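Long-range contact in magnesium and cobalt efflux protein (Bordetella parapertussis, PDB 3JTF), which probably takes part in magnesium and cobalt transport, this piece being its pair of CBS domains, which binds AMP: residues Arg98-Ile103 and Val115-Val120. Residues are numbered along the deposited sequence; the frame is centred on the assembly and turned at random.
With AMP (adenosine monophosphate), chain F; SO4 (sulfate ion), chain H.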
loop_
_atom_site.group_PDB
_atom_site.type_symbol
_atom_site.label_atom_id
_atom_site.label_comp_id
_atom_site.label_asym_id
_atom_site.label_seq_id
_atom_site.Cartn_x
_atom_site.Cartn_y
_atom_site.Cartn_z
ATOM N N ARG B 98 -10.819 1.377 7.874
ATOM C CA ARG B 98 -10.212 2.049 6.677
ATOM C C ARG B 98 -8.723 2.391 6.840
ATOM O O ARG B 98 -8.076 2.736 5.869
ATOM C CB ARG B 98 -10.953 3.325 6.349
ATOM C CG ARG B 98 -12.392 3.113 5.965
ATOM C CD ARG B 98 -13.152 4.383 6.260
ATOM N NE ARG B 98 -12.977 5.403 5.250
ATOM C CZ ARG B 98 -12.769 6.708 5.481
ATOM N NH1 ARG B 98 -12.651 7.527 4.440
ATOM N NH2 ARG B 98 -12.632 7.208 6.716
ATOM N N ASN B 99 -8.205 2.307 8.067
ATOM C CA ASN B 99 -6.835 2.638 8.397
ATOM C C ASN B 99 -5.989 1.357 8.666
ATOM O O ASN B 99 -6.208 0.667 9.667
ATOM C CB ASN B 99 -6.809 3.535 9.651
ATOM C CG ASN B 99 -7.612 4.844 9.493
ATOM O OD1 ASN B 99 -7.242 5.685 8.688
ATOM N ND2 ASN B 99 -8.700 5.029 10.300
ATOM N N HIS B 100 -4.988 1.082 7.834
ATOM C CA HIS B 100 -4.108 -0.071 8.045
ATOM C C HIS B 100 -2.716 0.282 8.609
ATOM O O HIS B 100 -1.817 -0.559 8.656
ATOM C CB HIS B 100 -4.013 -0.941 6.791
ATOM C CG HIS B 100 -5.295 -1.645 6.453
ATOM N ND1 HIS B 100 -5.437 -2.416 5.324
ATOM C CD2 HIS B 100 -6.493 -1.684 7.088
ATOM C CE1 HIS B 100 -6.656 -2.931 5.296
ATOM N NE2 HIS B 100 -7.319 -2.498 6.353
ATOM N N LEU B 101 -2.588 1.508 9.085
ATOM C CA LEU B 101 -1.360 2.000 9.713
ATOM C C LEU B 101 -1.760 2.697 10.992
ATOM O O LEU B 101 -2.690 3.526 10.988
ATOM C CB LEU B 101 -0.632 2.977 8.785
ATOM C CG LEU B 101 0.759 3.428 9.288
ATOM C CD1 LEU B 101 1.810 3.655 8.188
ATOM C CD2 LEU B 101 0.612 4.687 10.112
ATOM N N ALA B 102 -1.081 2.364 12.092
ATOM C CA ALA B 102 -1.316 3.001 13.369
ATOM C C ALA B 102 0.019 3.490 13.935
ATOM O O ALA B 102 1.063 2.904 13.675
ATOM C CB ALA B 102 -1.987 2.001 14.380
ATOM N N ILE B 103 -0.053 4.570 14.701
ATOM C CA ILE B 103 1.058 5.055 15.447
ATOM C C ILE B 103 1.005 4.403 16.817
ATOM O O ILE B 103 -0.042 4.346 17.446
ATOM C CB ILE B 103 1.004 6.597 15.587
ATOM C CG1 ILE B 103 1.015 7.305 14.230
ATOM C CG2 ILE B 103 2.183 7.128 16.482
ATOM C CD1 ILE B 103 2.202 6.924 13.381
ATOM N N VAL B 115 3.046 0.807 13.148
ATOM C CA VAL B 115 2.758 -0.581 12.863
ATOM C C VAL B 115 1.689 -0.610 11.786
ATOM O O VAL B 115 0.837 0.301 11.713
ATOM C CB VAL B 115 2.369 -1.348 14.158
ATOM C CG1 VAL B 115 1.044 -0.866 14.690
ATOM C CG2 VAL B 115 2.434 -2.877 13.919
ATOM N N THR B 116 1.780 -1.611 10.917
ATOM C CA THR B 116 0.812 -1.836 9.836
ATOM C C THR B 116 0.222 -3.240 9.874
ATOM O O THR B 116 0.752 -4.137 10.537
ATOM C CB THR B 116 1.400 -1.603 8.413
ATOM O OG1 THR B 116 2.269 -2.681 8.040
ATOM C CG2 THR B 116 2.137 -0.228 8.284
HETATM N N MSE B 117 -0.893 -3.415 9.160
HETATM C CA MSE B 117 -1.562 -4.725 9.099
HETATM C C MSE B 117 -0.649 -5.801 8.558
HETATM O O MSE B 117 -0.714 -6.939 9.004
HETATM C CB MSE B 117 -2.842 -4.689 8.254
HETATM C CG MSE B 117 -3.764 -5.946 8.541
HETATM SE SE MSE B 117 -5.432 -5.734 7.551
HETATM C CE MSE B 117 -4.709 -6.313 5.808
ATOM N N GLU B 118 0.196 -5.436 7.593
ATOM C CA GLU B 118 1.176 -6.371 7.048
ATOM C C GLU B 118 2.122 -6.898 8.102
ATOM O O GLU B 118 2.352 -8.114 8.145
ATOM C CB GLU B 118 1.969 -5.723 5.901
ATOM C CG GLU B 118 2.963 -6.647 5.154
ATOM C CD GLU B 118 3.890 -5.824 4.175
ATOM O OE1 GLU B 118 3.333 -5.179 3.252
ATOM O OE2 GLU B 118 5.147 -5.789 4.338
ATOM N N ASP B 119 2.650 -6.010 8.955
ATOM C CA ASP B 119 3.523 -6.420 10.066
ATOM C C ASP B 119 2.804 -7.419 10.989
ATOM O O ASP B 119 3.385 -8.373 11.456
ATOM C CB ASP B 119 3.976 -5.236 10.934
ATOM C CG ASP B 119 4.796 -4.194 10.168
ATOM O OD1 ASP B 119 5.644 -4.587 9.344
ATOM O OD2 ASP B 119 4.543 -2.979 10.392
ATOM N N VAL B 120 1.543 -7.148 11.300
ATOM C CA VAL B 120 0.780 -8.030 12.175
ATOM C C VAL B 120 0.634 -9.423 11.517
ATOM O O VAL B 120 0.876 -10.437 12.156
ATOM C CB VAL B 120 -0.605 -7.404 12.476
ATOM C CG1 VAL B 120 -1.479 -8.352 13.303
ATOM C CG2 VAL B 120 -0.442 -6.018 13.182
HETATM P P AMP F . 4.366 -0.054 2.811
HETATM O O1P AMP F . 3.375 1.020 3.109
HETATM O O2P AMP F . 3.899 -1.110 1.866
HETATM O O3P AMP F . 5.707 0.491 2.452
HETATM O "O5'" AMP F . 4.685 -0.837 4.162
HETATM C "C5'" AMP F . 5.715 -1.837 4.144
HETATM C "C4'" AMP F . 6.324 -1.865 5.512
HETATM O "O4'" AMP F . 7.163 -0.729 5.809
HETATM C "C3'" AMP F . 5.205 -1.800 6.556
HETATM O "O3'" AMP F . 4.559 -3.067 6.717
HETATM C "C2'" AMP F . 6.002 -1.365 7.731
HETATM O "O2'" AMP F . 6.857 -2.540 8.005
HETATM C "C1'" AMP F . 6.817 -0.221 7.108
HETATM N N9 AMP F . 6.268 1.167 6.899
HETATM C C8 AMP F . 5.134 1.610 6.280
HETATM N N7 AMP F . 5.072 2.975 6.277
HETATM C C5 AMP F . 6.204 3.417 6.875
HETATM C C6 AMP F . 6.808 4.723 7.180
HETATM N N6 AMP F . 6.162 5.853 6.876
HETATM N N1 AMP F . 7.988 4.747 7.837
HETATM C C2 AMP F . 8.656 3.634 8.146
HETATM N N3 AMP F . 8.193 2.405 7.862
HETATM C C4 AMP F . 6.978 2.245 7.258
HETATM S S SO4 H . -0.651 -2.815 5.407
HETATM O O1 SO4 H . -1.325 -2.707 4.122
HETATM O O2 SO4 H . -0.913 -4.056 6.034
HETATM O O3 SO4 H . 0.795 -2.616 5.179
HETATM O O4 SO4 H . -1.074 -1.721 6.245
#
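Ala102 and Val115 pair across the antiparallel hairpin of strands 101-105 and 111-116 in the second CBS domain, just where the latter strand runs into helix 117-126. Two backbone bonds close this hydrogen-bonded pair, Ala102 N to Val115 O at 2.8 Å and Val115 N to Ala102 O. The strand-paired part is the compact one, with all four residues buried: on one face of the sheet the small methyl of Ala102 lies 4.2 Å from CG1 of Val115, and Ile81 of strand 80-82 packs against both, a setting that suits compact apolar side chains. Leu101 and Thr116, a non-hydrogen-bonded pair, face the nucleotide instead. CD1 of Leu101 lies 3.9 Å from CG2 of Thr116 and also approaches N7 of the adenine, so apolar carbon lines the pocket.

Threonine serves both strand and helix here. Its methyl joins the packing, while OG1, set between the backbone N and the carbonyl carbon (chi1 74°), shares a 2.7 Å hydrogen bond with AMP O3'. Thr116 is the N-cap residue of helix 117-126, and three residues on, the carboxylate of Asp119 has two tasks: OD2 accepts from Thr116 N, and OD1 accepts from both ribose hydroxyls.

Toward His100 the contact is more open: the imidazole is partly exposed, although Met117 against it is buried. There the strand pairing has given way to the helix start, and Met117 N still reaches His100 O, though less straight (148° at the hydrogen). A sulfate, probably from the crystallisation liquor, sits beside this helix start, held also by Arg40. Met117, present as selenomethionine, runs alongside the imidazole, and Leu91 and Phe94 of helix 87-96 touch its long, flexible side chain. Its bend at chi3 (79°) turns CE back toward CE1 and ND1 of His100, while SE rests over the centre of one ring face, 3.9 Å from the centroid.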